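Side-chain contacts in telomerase reverse transcriptase (Candida tropicalis MYA-3404, PDB 6ZD1), which probably lengthens chromosome ends by copying a template within the telomerase RNA into simple telomeric DNA repeats, as a specialised reverse transcriptase: residues A[132-137]-A[155-160]; A[97-100]-A[104-107]; A[9-14]-A[164-169]; A[123-128]-A[588-593]; A[77-82]-A[115-120]. All coordinates share one frame; numbering follows the deposited sequence.

Contact 1 (A[132-137]-A[155-160])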
# COMPACT_ATOMS: atom_id res chain seq x y z
N GLY A 132 -7.98 28.60 -13.64
CA GLY A 132 -7.73 29.79 -14.42
C GLY A 132 -8.87 30.00 -15.40
O GLY A 132 -9.71 29.13 -15.59
N ILE A 133 -8.93 31.20 -16.00
CA ILE A 133 -10.17 31.48 -16.70
C ILE A 133 -10.09 31.81 -18.19
O ILE A 133 -10.57 31.03 -19.02
CB ILE A 133 -10.87 32.64 -15.95
CG1 ILE A 133 -9.81 33.64 -15.44
CG2 ILE A 133 -11.68 32.09 -14.77
CD1 ILE A 133 -10.12 34.28 -14.10
N LYS A 134 -9.44 32.91 -18.56
CA LYS A 134 -9.45 33.35 -19.96
C LYS A 134 -8.11 33.77 -20.50
O LYS A 134 -7.92 33.76 -21.72
CB LYS A 134 -10.42 34.53 -20.15
CG LYS A 134 -11.89 34.18 -19.98
CD LYS A 134 -12.58 33.87 -21.30
CE LYS A 134 -13.97 33.31 -21.01
NZ LYS A 134 -14.74 32.93 -22.23
N LEU A 135 -7.17 34.16 -19.64
CA LEU A 135 -5.95 34.85 -20.03
C LEU A 135 -5.04 33.99 -20.90
O LEU A 135 -4.03 34.50 -21.38
CB LEU A 135 -5.24 35.35 -18.77
CG LEU A 135 -6.07 36.37 -17.96
CD1 LEU A 135 -5.37 36.76 -16.67
CD2 LEU A 135 -6.39 37.61 -18.79
N SER A 136 -5.37 32.71 -21.08
CA SER A 136 -4.67 31.85 -22.03
C SER A 136 -5.30 32.09 -23.40
O SER A 136 -6.20 31.38 -23.82
CB SER A 136 -4.77 30.38 -21.63
OG SER A 136 -4.46 30.17 -20.25
N LYS A 137 -4.81 33.12 -24.10
CA LYS A 137 -5.34 33.50 -25.41
C LYS A 137 -4.80 32.53 -26.47
O LYS A 137 -3.97 32.87 -27.31
CB LYS A 137 -4.97 34.94 -25.73
CG LYS A 137 -5.30 35.95 -24.63
CD LYS A 137 -6.80 36.24 -24.51
CE LYS A 137 -7.07 37.32 -23.47
NZ LYS A 137 -8.50 37.74 -23.41
N ILE A 155 -16.79 24.66 -24.27
CA ILE A 155 -16.70 23.25 -24.63
C ILE A 155 -15.53 23.00 -25.58
O ILE A 155 -15.01 21.88 -25.65
CB ILE A 155 -18.05 22.76 -25.19
CG1 ILE A 155 -19.17 23.08 -24.20
CG2 ILE A 155 -18.03 21.27 -25.47
CD1 ILE A 155 -20.52 22.49 -24.57
N ARG A 156 -15.09 24.04 -26.29
CA ARG A 156 -13.83 24.00 -27.03
C ARG A 156 -12.64 24.48 -26.21
O ARG A 156 -11.56 24.67 -26.76
CB ARG A 156 -13.95 24.80 -28.33
CG ARG A 156 -15.05 24.26 -29.23
CD ARG A 156 -14.74 24.40 -30.70
NE ARG A 156 -15.53 23.44 -31.48
CZ ARG A 156 -15.76 23.53 -32.78
NH1 ARG A 156 -15.26 24.54 -33.48
NH2 ARG A 156 -16.49 22.61 -33.39
N LYS A 157 -12.84 24.70 -24.91
CA LYS A 157 -11.75 24.83 -23.95
C LYS A 157 -11.31 23.48 -23.42
O LYS A 157 -10.35 23.42 -22.63
CB LYS A 157 -12.14 25.73 -22.79
CG LYS A 157 -11.39 27.05 -22.68
CD LYS A 157 -12.22 28.05 -21.88
CE LYS A 157 -11.41 29.23 -21.40
NZ LYS A 157 -12.30 30.36 -21.01
N ARG A 158 -12.01 22.40 -23.78
CA ARG A 158 -11.56 21.05 -23.48
C ARG A 158 -10.11 20.82 -23.91
O ARG A 158 -9.45 19.94 -23.36
CB ARG A 158 -12.49 20.04 -24.15
CG ARG A 158 -12.37 18.61 -23.63
CD ARG A 158 -13.41 17.71 -24.29
NE ARG A 158 -14.77 18.13 -24.00
CZ ARG A 158 -15.83 17.83 -24.74
NH1 ARG A 158 -15.69 17.10 -25.84
NH2 ARG A 158 -17.04 18.25 -24.39
N LEU A 159 -9.62 21.59 -24.89
CA LEU A 159 -8.20 21.52 -25.24
C LEU A 159 -7.31 22.01 -24.10
O LEU A 159 -6.19 21.52 -23.94
CB LEU A 159 -7.94 22.31 -26.53
CG LEU A 159 -8.50 23.73 -26.66
CD1 LEU A 159 -7.56 24.77 -26.05
CD2 LEU A 159 -8.79 24.06 -28.12
N LEU A 160 -7.78 22.98 -23.31
CA LEU A 160 -7.00 23.42 -22.16
C LEU A 160 -6.78 22.27 -21.18
O LEU A 160 -5.70 22.15 -20.58
CB LEU A 160 -7.69 24.59 -21.46
CG LEU A 160 -7.06 25.10 -20.16
CD1 LEU A 160 -5.69 25.70 -20.42
CD2 LEU A 160 -7.98 26.12 -19.49
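Lys157 reaches across to the backbone of Ile133 and places its ammonium on that residue's carbonyl oxygen, an example of an irregular loop joined to the start of a helix through a single long side chain. The bond from Lys157 NZ to Ile133 O measures 2.7 Å. Its C=O...N angle of 153° is fairly open, and the donor stands 23° out of the carbonyl plane. The same nitrogen rests on the hydrocarbon part of Lys134, with Lys134 CE 3.4 Å and Lys134 CD 3.5 Å from Lys157 NZ. By these distances the end of one chain is laid against the shaft of the other, and the two lysine side chains run roughly at right angles.

Their charged ends come close too, with Lys134 NZ 3.7 Å from Lys157 NZ. Such a pair would be expected to repel, but each nitrogen has an acceptor of its own: Ile133 O for Lys157 and the side-chain oxygen of Gln154 for Lys134.

Beyond CG the chain of Lys157 is stretched out, which carries its NZ to Ile133 O; Lys134 instead kinks at chi2 (-95°). Farther out, Ser136 centres an inverse gamma turn, and Leu160 N bonds to Lys157 O at 2.7 Å where the chain enters its helix.

The 132-137 segment follows the short helix 126-129, and Gly132 and Leu135 pack against Asn104 at the start of helix 104-117. Lys157 thus ties this outlying loop to the beginning of helix 158-179.

Contact 2 (A[97-100]-A[104-107])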
# COMPACT_ATOMS: atom_id res chain seq x y z
N ASP A 97 3.31 33.54 -21.56
CA ASP A 97 2.02 33.27 -22.18
C ASP A 97 1.65 31.79 -22.10
O ASP A 97 0.47 31.45 -22.04
CB ASP A 97 2.02 33.75 -23.63
CG ASP A 97 3.14 33.14 -24.45
OD1 ASP A 97 4.14 32.70 -23.86
OD2 ASP A 97 3.01 33.10 -25.69
N ALA A 98 2.65 30.89 -22.08
CA ALA A 98 2.35 29.47 -21.98
C ALA A 98 1.65 29.13 -20.67
O ALA A 98 0.90 28.15 -20.60
CB ALA A 98 3.64 28.65 -22.12
N TRP A 99 1.90 29.92 -19.61
CA TRP A 99 1.17 29.80 -18.35
C TRP A 99 -0.21 30.45 -18.41
O TRP A 99 -1.01 30.24 -17.49
CB TRP A 99 1.97 30.42 -17.21
CG TRP A 99 3.34 29.83 -17.02
CD1 TRP A 99 4.48 30.19 -17.67
CD2 TRP A 99 3.72 28.79 -16.10
NE1 TRP A 99 5.54 29.44 -17.23
CE2 TRP A 99 5.10 28.57 -16.27
CE3 TRP A 99 3.02 28.02 -15.16
CZ2 TRP A 99 5.80 27.62 -15.53
CZ3 TRP A 99 3.72 27.07 -14.43
CH2 TRP A 99 5.09 26.88 -14.61
N GLY A 100 -0.48 31.25 -19.43
CA GLY A 100 -1.78 31.90 -19.57
C GLY A 100 -2.05 32.99 -18.56
O GLY A 100 -3.15 33.05 -18.00
N ASN A 104 -2.25 33.24 -13.45
CA ASN A 104 -2.51 31.83 -13.67
C ASN A 104 -1.25 31.00 -13.44
O ASN A 104 -1.34 29.83 -13.06
CB ASN A 104 -3.04 31.59 -15.09
CG ASN A 104 -4.49 32.01 -15.25
OD1 ASN A 104 -5.29 31.90 -14.31
ND2 ASN A 104 -4.84 32.51 -16.43
N LYS A 105 -0.08 31.59 -13.67
CA LYS A 105 1.18 30.91 -13.36
C LYS A 105 1.27 30.60 -11.88
O LYS A 105 1.71 29.51 -11.49
CB LYS A 105 2.36 31.76 -13.81
CG LYS A 105 3.73 31.18 -13.49
CD LYS A 105 4.85 32.08 -13.99
CE LYS A 105 6.22 31.47 -13.74
NZ LYS A 105 7.33 32.34 -14.22
N LYS A 106 0.86 31.54 -11.03
CA LYS A 106 0.87 31.30 -9.59
C LYS A 106 -0.03 30.13 -9.22
O LYS A 106 0.32 29.30 -8.37
CB LYS A 106 0.44 32.56 -8.84
CG LYS A 106 1.38 33.75 -9.02
CD LYS A 106 2.78 33.43 -8.52
CE LYS A 106 3.81 33.48 -9.65
NZ LYS A 106 5.18 33.13 -9.20
N VAL A 107 -1.20 30.04 -9.86
CA VAL A 107 -2.13 28.95 -9.56
C VAL A 107 -1.57 27.62 -10.03
O VAL A 107 -1.61 26.62 -9.30
CB VAL A 107 -3.51 29.24 -10.19
CG1 VAL A 107 -4.49 28.13 -9.83
CG2 VAL A 107 -4.03 30.60 -9.73
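Trp99 and Lys105 carry the non-polar part of this contact, in which a lysine lies over an indole. The methylenes of Lys105 pass above one face of the ring: Lys105 CG is 3.5 Å from Trp99 CD2, and makes a CH-pi contact with the five-membered ring, its centroid 3.9 Å away. CG leaves CB opposite the backbone N (chi1 177°) and the rest of the chain is straight, which carries the tail on across the indole.

The cationic part uses the same face. Lys105 NZ stands 4.9 Å from the five-membered-ring centroid of Trp99 and 25° from the ring normal, a cation-pi interaction. NE1 of the same indole donates to the carbonyl of Leu94.

The polar part joins Asn104 to Gly100. The modelled separation of Asn104 ND2 and Gly100 O, 2.4 Å, is too short to trust in detail, although the N-H points at the oxygen with an angle of 164°. Asn104 CB also touches Trp99 O, at 3.4 Å.

Within the telomerase RNA-binding region, the turn before helix 104-117 is thus held to that helix's first residues. One lysine offers the buried tryptophan both hydrocarbon and positive charge, while the Asn104 amide appears to add a polar link whose exact length remains doubtful.

Contact 3 (A[9-14]-A[164-169])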
# COMPACT_ATOMS: atom_id res chain seq x y z
N GLN A 9 4.05 17.62 -33.78
CA GLN A 9 2.90 16.95 -34.38
C GLN A 9 2.22 16.02 -33.37
O GLN A 9 0.99 15.95 -33.32
CB GLN A 9 3.35 16.17 -35.61
CG GLN A 9 2.25 15.41 -36.32
CD GLN A 9 2.77 14.61 -37.51
OE1 GLN A 9 3.98 14.48 -37.70
NE2 GLN A 9 1.86 14.08 -38.31
N GLU A 10 3.01 15.32 -32.56
CA GLU A 10 2.44 14.37 -31.60
C GLU A 10 1.84 15.08 -30.39
O GLU A 10 0.78 14.67 -29.90
CB GLU A 10 3.51 13.38 -31.15
CG GLU A 10 3.82 12.29 -32.18
CD GLU A 10 5.22 11.73 -32.04
OE1 GLU A 10 5.97 11.75 -33.05
OE2 GLU A 10 5.59 11.28 -30.94
N VAL A 11 2.49 16.13 -29.90
CA VAL A 11 1.96 16.85 -28.74
C VAL A 11 0.66 17.55 -29.09
O VAL A 11 -0.32 17.49 -28.33
CB VAL A 11 3.01 17.85 -28.19
CG1 VAL A 11 2.39 18.70 -27.10
CG2 VAL A 11 4.22 17.11 -27.67
N LEU A 12 0.62 18.22 -30.25
CA LEU A 12 -0.61 18.86 -30.68
C LEU A 12 -1.71 17.83 -30.92
O LEU A 12 -2.90 18.14 -30.74
CB LEU A 12 -0.35 19.68 -31.94
CG LEU A 12 -1.49 20.56 -32.47
CD1 LEU A 12 -1.01 21.99 -32.68
CD2 LEU A 12 -2.04 19.99 -33.76
N ALA A 13 -1.35 16.61 -31.29
CA ALA A 13 -2.34 15.55 -31.44
C ALA A 13 -2.87 15.07 -30.10
O ALA A 13 -3.98 14.54 -30.04
CB ALA A 13 -1.75 14.37 -32.22
N GLU A 14 -2.10 15.26 -29.03
CA GLU A 14 -2.56 14.85 -27.71
C GLU A 14 -3.60 15.79 -27.14
O GLU A 14 -4.30 15.42 -26.19
CB GLU A 14 -1.38 14.77 -26.74
CG GLU A 14 -1.17 13.40 -26.14
CD GLU A 14 -0.23 13.45 -24.95
OE1 GLU A 14 -0.60 14.05 -23.92
OE2 GLU A 14 0.89 12.89 -25.06
N ILE A 164 -3.05 21.25 -20.12
CA ILE A 164 -2.59 21.16 -18.74
C ILE A 164 -2.24 19.72 -18.39
O ILE A 164 -1.25 19.46 -17.68
CB ILE A 164 -3.65 21.73 -17.78
CG1 ILE A 164 -3.87 23.22 -18.07
CG2 ILE A 164 -3.22 21.53 -16.34
CD1 ILE A 164 -2.60 24.05 -18.01
N ASN A 165 -3.02 18.77 -18.89
CA ASN A 165 -2.70 17.36 -18.67
C ASN A 165 -1.32 17.02 -19.23
O ASN A 165 -0.50 16.40 -18.55
CB ASN A 165 -3.78 16.48 -19.30
CG ASN A 165 -3.67 15.03 -18.87
OD1 ASN A 165 -3.09 14.20 -19.57
ND2 ASN A 165 -4.24 14.72 -17.71
N TRP A 166 -1.04 17.47 -20.46
CA TRP A 166 0.29 17.24 -21.04
C TRP A 166 1.37 17.97 -20.26
O TRP A 166 2.51 17.49 -20.17
CB TRP A 166 0.30 17.67 -22.50
CG TRP A 166 1.67 17.68 -23.13
CD1 TRP A 166 2.35 16.61 -23.62
CD2 TRP A 166 2.51 18.82 -23.33
NE1 TRP A 166 3.57 17.01 -24.11
CE2 TRP A 166 3.69 18.36 -23.95
CE3 TRP A 166 2.38 20.19 -23.05
CZ2 TRP A 166 4.74 19.22 -24.29
CZ3 TRP A 166 3.42 21.03 -23.39
CH2 TRP A 166 4.58 20.55 -24.01
N VAL A 167 1.06 19.14 -19.69
CA VAL A 167 2.06 19.85 -18.89
C VAL A 167 2.37 19.07 -17.61
O VAL A 167 3.53 19.01 -17.17
CB VAL A 167 1.59 21.28 -18.58
CG1 VAL A 167 2.53 21.93 -17.57
CG2 VAL A 167 1.54 22.11 -19.85
N PHE A 168 1.36 18.45 -17.01
CA PHE A 168 1.56 17.77 -15.73
C PHE A 168 2.09 16.35 -15.90
O PHE A 168 3.02 15.96 -15.20
CB PHE A 168 0.25 17.75 -14.94
CG PHE A 168 0.06 18.96 -14.05
CD1 PHE A 168 0.15 18.84 -12.67
CD2 PHE A 168 -0.22 20.20 -14.59
CE1 PHE A 168 -0.03 19.94 -11.85
CE2 PHE A 168 -0.41 21.30 -13.78
CZ PHE A 168 -0.31 21.17 -12.40
N ILE A 169 1.51 15.57 -16.82
CA ILE A 169 1.90 14.17 -16.93
C ILE A 169 3.13 13.96 -17.80
O ILE A 169 3.87 12.99 -17.60
CB ILE A 169 0.73 13.31 -17.44
CG1 ILE A 169 0.58 13.43 -18.96
CG2 ILE A 169 -0.57 13.67 -16.71
CD1 ILE A 169 -0.38 12.43 -19.59
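Trp166 gives up the most surface here, and it does so mainly to Val11, whose CG1 sits over the indole face and CG2 beside the NE1 edge in a compact case of helix-to-helix aromatic packing. Val11 CG1 lies 3.4 Å from Trp166 CE2, at the fusion of the two rings. Measured from the five-membered ring, the same methyl is 3.6 Å from the centroid and 20° from the normal, a CH-pi contact over the face. The second branch shares the load, with Val11 CG2 at 3.6 Å from Trp166 NE1. In both residues the first torsion is close to extended: Trp166 CG lies opposite its backbone N (chi1 171°), which sends the indole straight out from helix 158-179 to meet the valine.

Glu14, one turn further along, meets the ring differently. Its carboxylate comes to the edge of the indole near the ring plane, Glu14 OE1 being 3.9 Å from Trp166 CD1, and the two flat groups are turned 74° apart. This is a loose approach on the solvent side, where Glu14 is exposed, whereas the Val11 side is buried. The interface is thus held by dispersion and by the polarisable ring face.

Helix 36-50 adds further packing: Val41 lies on Val11, and Ile44 on Trp166, with Ile4 of the N-terminal segment also touching the indole. Elsewhere on helix 158-179, which widens into a pi-type turn at 167-169, Phe168 packs against helix 104-117, so that the helix is gripped by the N-terminal helices through Trp166 and by helix 104-117 through Phe168.

Contact 4 (A[123-128]-A[588-593])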
# COMPACT_ATOMS: atom_id res chain seq x y z
N ARG A 123 -3.16 10.10 -9.77
CA ARG A 123 -3.99 10.53 -10.89
C ARG A 123 -4.32 12.01 -10.80
O ARG A 123 -4.67 12.52 -9.73
CB ARG A 123 -5.28 9.71 -10.93
CG ARG A 123 -6.06 9.84 -12.23
CD ARG A 123 -7.28 8.93 -12.25
NE ARG A 123 -7.63 8.52 -13.61
CZ ARG A 123 -7.13 7.45 -14.21
NH1 ARG A 123 -6.27 6.67 -13.57
NH2 ARG A 123 -7.49 7.15 -15.45
N LEU A 124 -4.22 12.70 -11.93
CA LEU A 124 -4.53 14.12 -12.00
C LEU A 124 -6.02 14.31 -12.22
O LEU A 124 -6.64 13.60 -13.01
CB LEU A 124 -3.74 14.79 -13.13
CG LEU A 124 -3.67 16.31 -13.04
CD1 LEU A 124 -2.71 16.72 -11.94
CD2 LEU A 124 -3.28 16.94 -14.37
N HIS A 125 -6.59 15.28 -11.51
CA HIS A 125 -8.02 15.57 -11.59
C HIS A 125 -8.20 16.97 -12.16
O HIS A 125 -8.03 17.97 -11.45
CB HIS A 125 -8.69 15.44 -10.22
CG HIS A 125 -8.59 14.07 -9.64
ND1 HIS A 125 -9.53 13.09 -9.86
CD2 HIS A 125 -7.65 13.51 -8.84
CE1 HIS A 125 -9.18 11.99 -9.23
NE2 HIS A 125 -8.04 12.21 -8.60
N LEU A 126 -8.58 17.05 -13.44
CA LEU A 126 -8.59 18.32 -14.15
C LEU A 126 -9.59 19.31 -13.56
O LEU A 126 -9.44 20.52 -13.77
CB LEU A 126 -8.88 18.09 -15.63
CG LEU A 126 -7.84 17.24 -16.38
CD1 LEU A 126 -8.36 16.77 -17.73
CD2 LEU A 126 -6.53 18.01 -16.55
N ASP A 127 -10.59 18.84 -12.82
CA ASP A 127 -11.56 19.76 -12.24
C ASP A 127 -10.99 20.49 -11.03
O ASP A 127 -11.43 21.61 -10.73
CB ASP A 127 -12.84 19.01 -11.84
CG ASP A 127 -13.54 18.37 -13.03
OD1 ASP A 127 -12.95 17.47 -13.66
OD2 ASP A 127 -14.69 18.76 -13.32
N ASP A 128 -10.00 19.90 -10.36
CA ASP A 128 -9.36 20.52 -9.21
C ASP A 128 -8.20 21.42 -9.64
O ASP A 128 -8.08 22.55 -9.15
CB ASP A 128 -8.86 19.45 -8.23
CG ASP A 128 -9.99 18.62 -7.65
OD1 ASP A 128 -10.08 17.41 -8.00
OD2 ASP A 128 -10.79 19.16 -6.85
N ASN A 588 -8.92 20.11 -0.90
CA ASN A 588 -7.90 19.88 0.12
C ASN A 588 -8.01 18.48 0.71
O ASN A 588 -6.99 17.80 0.89
CB ASN A 588 -8.01 20.95 1.20
CG ASN A 588 -6.98 20.79 2.29
OD1 ASN A 588 -7.21 20.10 3.28
ND2 ASN A 588 -5.83 21.44 2.11
N LEU A 589 -9.24 18.03 1.01
CA LEU A 589 -9.41 16.70 1.58
C LEU A 589 -9.13 15.61 0.56
O LEU A 589 -8.76 14.49 0.93
CB LEU A 589 -10.82 16.55 2.14
CG LEU A 589 -11.16 17.34 3.40
CD1 LEU A 589 -12.60 17.08 3.82
CD2 LEU A 589 -10.20 17.03 4.54
N LYS A 590 -9.28 15.90 -0.74
CA LYS A 590 -8.86 14.93 -1.74
C LYS A 590 -7.34 14.81 -1.76
O LYS A 590 -6.80 13.71 -1.88
CB LYS A 590 -9.41 15.32 -3.11
CG LYS A 590 -9.53 14.16 -4.09
CD LYS A 590 -8.20 13.87 -4.74
CE LYS A 590 -8.20 12.56 -5.49
NZ LYS A 590 -6.81 12.31 -6.01
N GLN A 591 -6.64 15.94 -1.61
CA GLN A 591 -5.19 15.90 -1.45
C GLN A 591 -4.80 15.11 -0.20
O GLN A 591 -3.90 14.27 -0.26
CB GLN A 591 -4.63 17.32 -1.38
CG GLN A 591 -4.51 17.97 -2.72
CD GLN A 591 -3.67 17.15 -3.67
OE1 GLN A 591 -2.48 16.95 -3.44
NE2 GLN A 591 -4.29 16.66 -4.74
N PHE A 592 -5.48 15.37 0.92
CA PHE A 592 -5.16 14.66 2.16
C PHE A 592 -5.36 13.16 2.01
O PHE A 592 -4.53 12.37 2.47
CB PHE A 592 -6.01 15.21 3.30
CG PHE A 592 -5.93 14.38 4.56
CD1 PHE A 592 -4.89 14.56 5.46
CD2 PHE A 592 -6.91 13.44 4.85
CE1 PHE A 592 -4.82 13.80 6.62
CE2 PHE A 592 -6.84 12.69 6.01
CZ PHE A 592 -5.80 12.87 6.89
N TYR A 593 -6.45 12.76 1.35
CA TYR A 593 -6.76 11.33 1.24
C TYR A 593 -5.70 10.61 0.42
O TYR A 593 -5.17 9.57 0.85
CB TYR A 593 -8.14 11.15 0.60
CG TYR A 593 -8.65 9.73 0.62
CD1 TYR A 593 -9.37 9.26 1.70
CD2 TYR A 593 -8.41 8.87 -0.44
CE1 TYR A 593 -9.84 7.96 1.73
CE2 TYR A 593 -8.88 7.56 -0.42
CZ TYR A 593 -9.59 7.12 0.67
OH TYR A 593 -10.07 5.83 0.71
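His125, the N-cap residue of the short helix 126-129, meets Lys590 of helix 582-596, a contact between the RNA-binding part of the chain and a helical bundle near its C-terminus. The end of the lysine comes to one corner of the imidazole, with Lys590 NZ 2.9 Å from His125 NE2 and Lys590 CE 3.1 Å from the same nitrogen. The approach to the ring is oblique, the side chains crossing at nearly a right angle. A bend at chi2 of Lys590 (-82°) swings its tail over to the histidine. Beside it, Lys590 NZ is 4.3 Å from Arg123 O.

Val651 of helix 642-664 packs on both His125 and Lys590, and Thr655 touches the histidine, so the two polar side chains meet against a third helix. Asp128 OD1, 6.4 Å from Lys590 NZ, is a distant opposite charge whose effect would be modest. Asp128 OD2 is hydrogen-bonded to Ser587 of helix 582-596.

The meeting of the RNA-binding region with helix 582-596, part of the mainly helical C-terminal region, is consistent with the inter-domain closure in known telomerase reverse transcriptase rings, where the RNA-binding domain touches the thumb-like C-terminal extension; this contact probably belongs to such a closure.

Contact 5 (A[77-82]-A[115-120])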
# COMPACT_ATOMS: atom_id res chain seq x y z
N THR A 77 16.84 14.56 -1.45
CA THR A 77 16.77 16.00 -1.69
C THR A 77 15.60 16.59 -0.91
O THR A 77 14.48 16.07 -0.96
CB THR A 77 16.60 16.28 -3.18
OG1 THR A 77 17.62 15.60 -3.92
CG2 THR A 77 16.71 17.78 -3.44
N LYS A 78 15.86 17.68 -0.19
CA LYS A 78 14.81 18.34 0.56
C LYS A 78 13.70 18.78 -0.39
O LYS A 78 13.94 19.13 -1.55
CB LYS A 78 15.36 19.55 1.32
CG LYS A 78 16.48 19.21 2.28
CD LYS A 78 16.10 18.04 3.17
CE LYS A 78 17.26 17.61 4.06
NZ LYS A 78 16.88 16.47 4.94
N PHE A 79 12.46 18.76 0.12
CA PHE A 79 11.31 18.99 -0.75
C PHE A 79 11.32 20.40 -1.33
O PHE A 79 10.88 20.60 -2.46
CB PHE A 79 10.01 18.73 0.02
CG PHE A 79 8.79 18.81 -0.85
CD1 PHE A 79 8.56 17.86 -1.83
CD2 PHE A 79 7.87 19.84 -0.69
CE1 PHE A 79 7.43 17.93 -2.63
CE2 PHE A 79 6.74 19.91 -1.49
CZ PHE A 79 6.53 18.96 -2.46
N ASN A 80 11.83 21.38 -0.58
CA ASN A 80 11.87 22.74 -1.11
C ASN A 80 12.88 22.87 -2.23
O ASN A 80 12.66 23.63 -3.18
CB ASN A 80 12.16 23.75 0.01
CG ASN A 80 13.62 23.75 0.44
OD1 ASN A 80 14.25 22.70 0.55
ND2 ASN A 80 14.17 24.94 0.69
N ARG A 81 13.99 22.12 -2.16
CA ARG A 81 14.93 22.12 -3.27
C ARG A 81 14.39 21.33 -4.45
O ARG A 81 14.69 21.66 -5.60
CB ARG A 81 16.28 21.56 -2.81
CG ARG A 81 17.33 21.50 -3.91
CD ARG A 81 17.71 22.89 -4.40
NE ARG A 81 18.91 23.39 -3.74
CZ ARG A 81 18.91 24.25 -2.72
NH1 ARG A 81 17.77 24.72 -2.24
NH2 ARG A 81 20.06 24.65 -2.19
N VAL A 82 13.59 20.30 -4.18
CA VAL A 82 12.92 19.57 -5.25
C VAL A 82 11.96 20.48 -5.99
O VAL A 82 11.94 20.52 -7.23
CB VAL A 82 12.18 18.34 -4.68
CG1 VAL A 82 11.34 17.69 -5.77
CG2 VAL A 82 13.17 17.34 -4.10
N PHE A 115 1.06 18.42 -6.77
CA PHE A 115 1.35 17.21 -7.55
C PHE A 115 2.69 16.60 -7.15
O PHE A 115 2.84 15.37 -7.16
CB PHE A 115 1.32 17.55 -9.03
CG PHE A 115 1.27 16.36 -9.94
CD1 PHE A 115 0.27 15.41 -9.79
CD2 PHE A 115 2.20 16.21 -10.95
CE1 PHE A 115 0.22 14.31 -10.64
CE2 PHE A 115 2.15 15.12 -11.80
CZ PHE A 115 1.15 14.17 -11.64
N LEU A 116 3.67 17.44 -6.77
CA LEU A 116 4.94 16.92 -6.27
C LEU A 116 4.82 16.38 -4.86
O LEU A 116 5.64 15.54 -4.46
CB LEU A 116 6.01 18.02 -6.32
CG LEU A 116 6.39 18.57 -7.70
CD1 LEU A 116 7.42 19.68 -7.59
CD2 LEU A 116 6.90 17.45 -8.60
N ARG A 117 3.83 16.82 -4.08
CA ARG A 117 3.63 16.24 -2.76
C ARG A 117 3.06 14.83 -2.83
O ARG A 117 3.24 14.05 -1.90
CB ARG A 117 2.73 17.14 -1.90
CG ARG A 117 3.50 17.99 -0.89
CD ARG A 117 2.57 18.63 0.11
NE ARG A 117 1.81 19.71 -0.49
CZ ARG A 117 2.17 20.99 -0.44
NH1 ARG A 117 3.27 21.33 0.20
NH2 ARG A 117 1.42 21.91 -1.02
N LEU A 118 2.38 14.50 -3.93
CA LEU A 118 1.96 13.13 -4.22
C LEU A 118 2.99 12.38 -5.05
O LEU A 118 2.68 11.33 -5.61
CB LEU A 118 0.60 13.13 -4.92
CG LEU A 118 -0.53 13.85 -4.18
CD1 LEU A 118 -1.81 13.84 -5.00
CD2 LEU A 118 -0.76 13.25 -2.80
N GLY A 119 4.21 12.92 -5.16
CA GLY A 119 5.27 12.28 -5.91
C GLY A 119 5.10 12.31 -7.41
O GLY A 119 5.83 11.59 -8.11
N ALA A 120 4.18 13.12 -7.93
CA ALA A 120 3.84 13.15 -9.35
C ALA A 120 3.47 11.77 -9.88
O ALA A 120 3.67 11.47 -11.05
CB ALA A 120 4.99 13.75 -10.18
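Phe79 drives the edge of its ring toward the end of helix 104-117, where the contact divides into a close-fitted part, at Leu116 and the CG of Arg117, and a looser part at the guanidinium. On the tight side, Phe79 CE1 is 3.5 Å from Leu116 O, which lies at the ring edge near its plane, and Leu116 CB follows at 4.0 Å from the same carbon. Phe79 CZ rests equally closely on Arg117 CG, at 3.5 Å. The phenyl ring gets there because its CG is placed opposite the backbone N (chi1 -174°), pointing it across from the first turn of helix 79-93. Behind it Leu116 is buried, packing on Val172 and Val176 of helix 158-179.

The solvent side is the guanidinium, which only drifts past, Arg117 NH1 being 4.1 Å from Phe79 CE2. The ring and guanidinium planes make an angle of 41°, neither stacked nor perpendicular. Asp114 holds the charge through a salt bridge to Arg117 NH2, leaving CG against the ring.

Leu116 O has a further role in the Schellman motif that closes the helix, where Ala120 N bonds to Phe115 O at 2.7 Å and Gly119 N bonds weakly to Leu116 O.

That carbonyl also accepts a hydrogen bond from Tyr195. A helix-ending oxygen is thus served by the Tyr195 hydroxyl and, weakly, the Gly119 amide, while the electropositive rim of a phenyl ring lies beside it.

The five contacts grade from core to surface. Contact 3 is buried and rests on an aromatic face, contacts 2, 4 and 5 are partly buried and mix ring contacts with polar atoms, and contact 1 is a surface bond from lysine to a carbonyl. Lysine recurs in contacts 1, 2 and 4, meeting a carbonyl, an indole face and an imidazole in turn. Helix 104-117 serves contact 2 at its start and contact 5 at its end, while helix 158-179 is shared by contacts 1 and 3. Phe168 joins contacts 3, 4 and 5 by packing on Leu124 and Phe115. Contact 4 has a segment in the C-terminal helices, on which Leu118 beside contact 5 also packs.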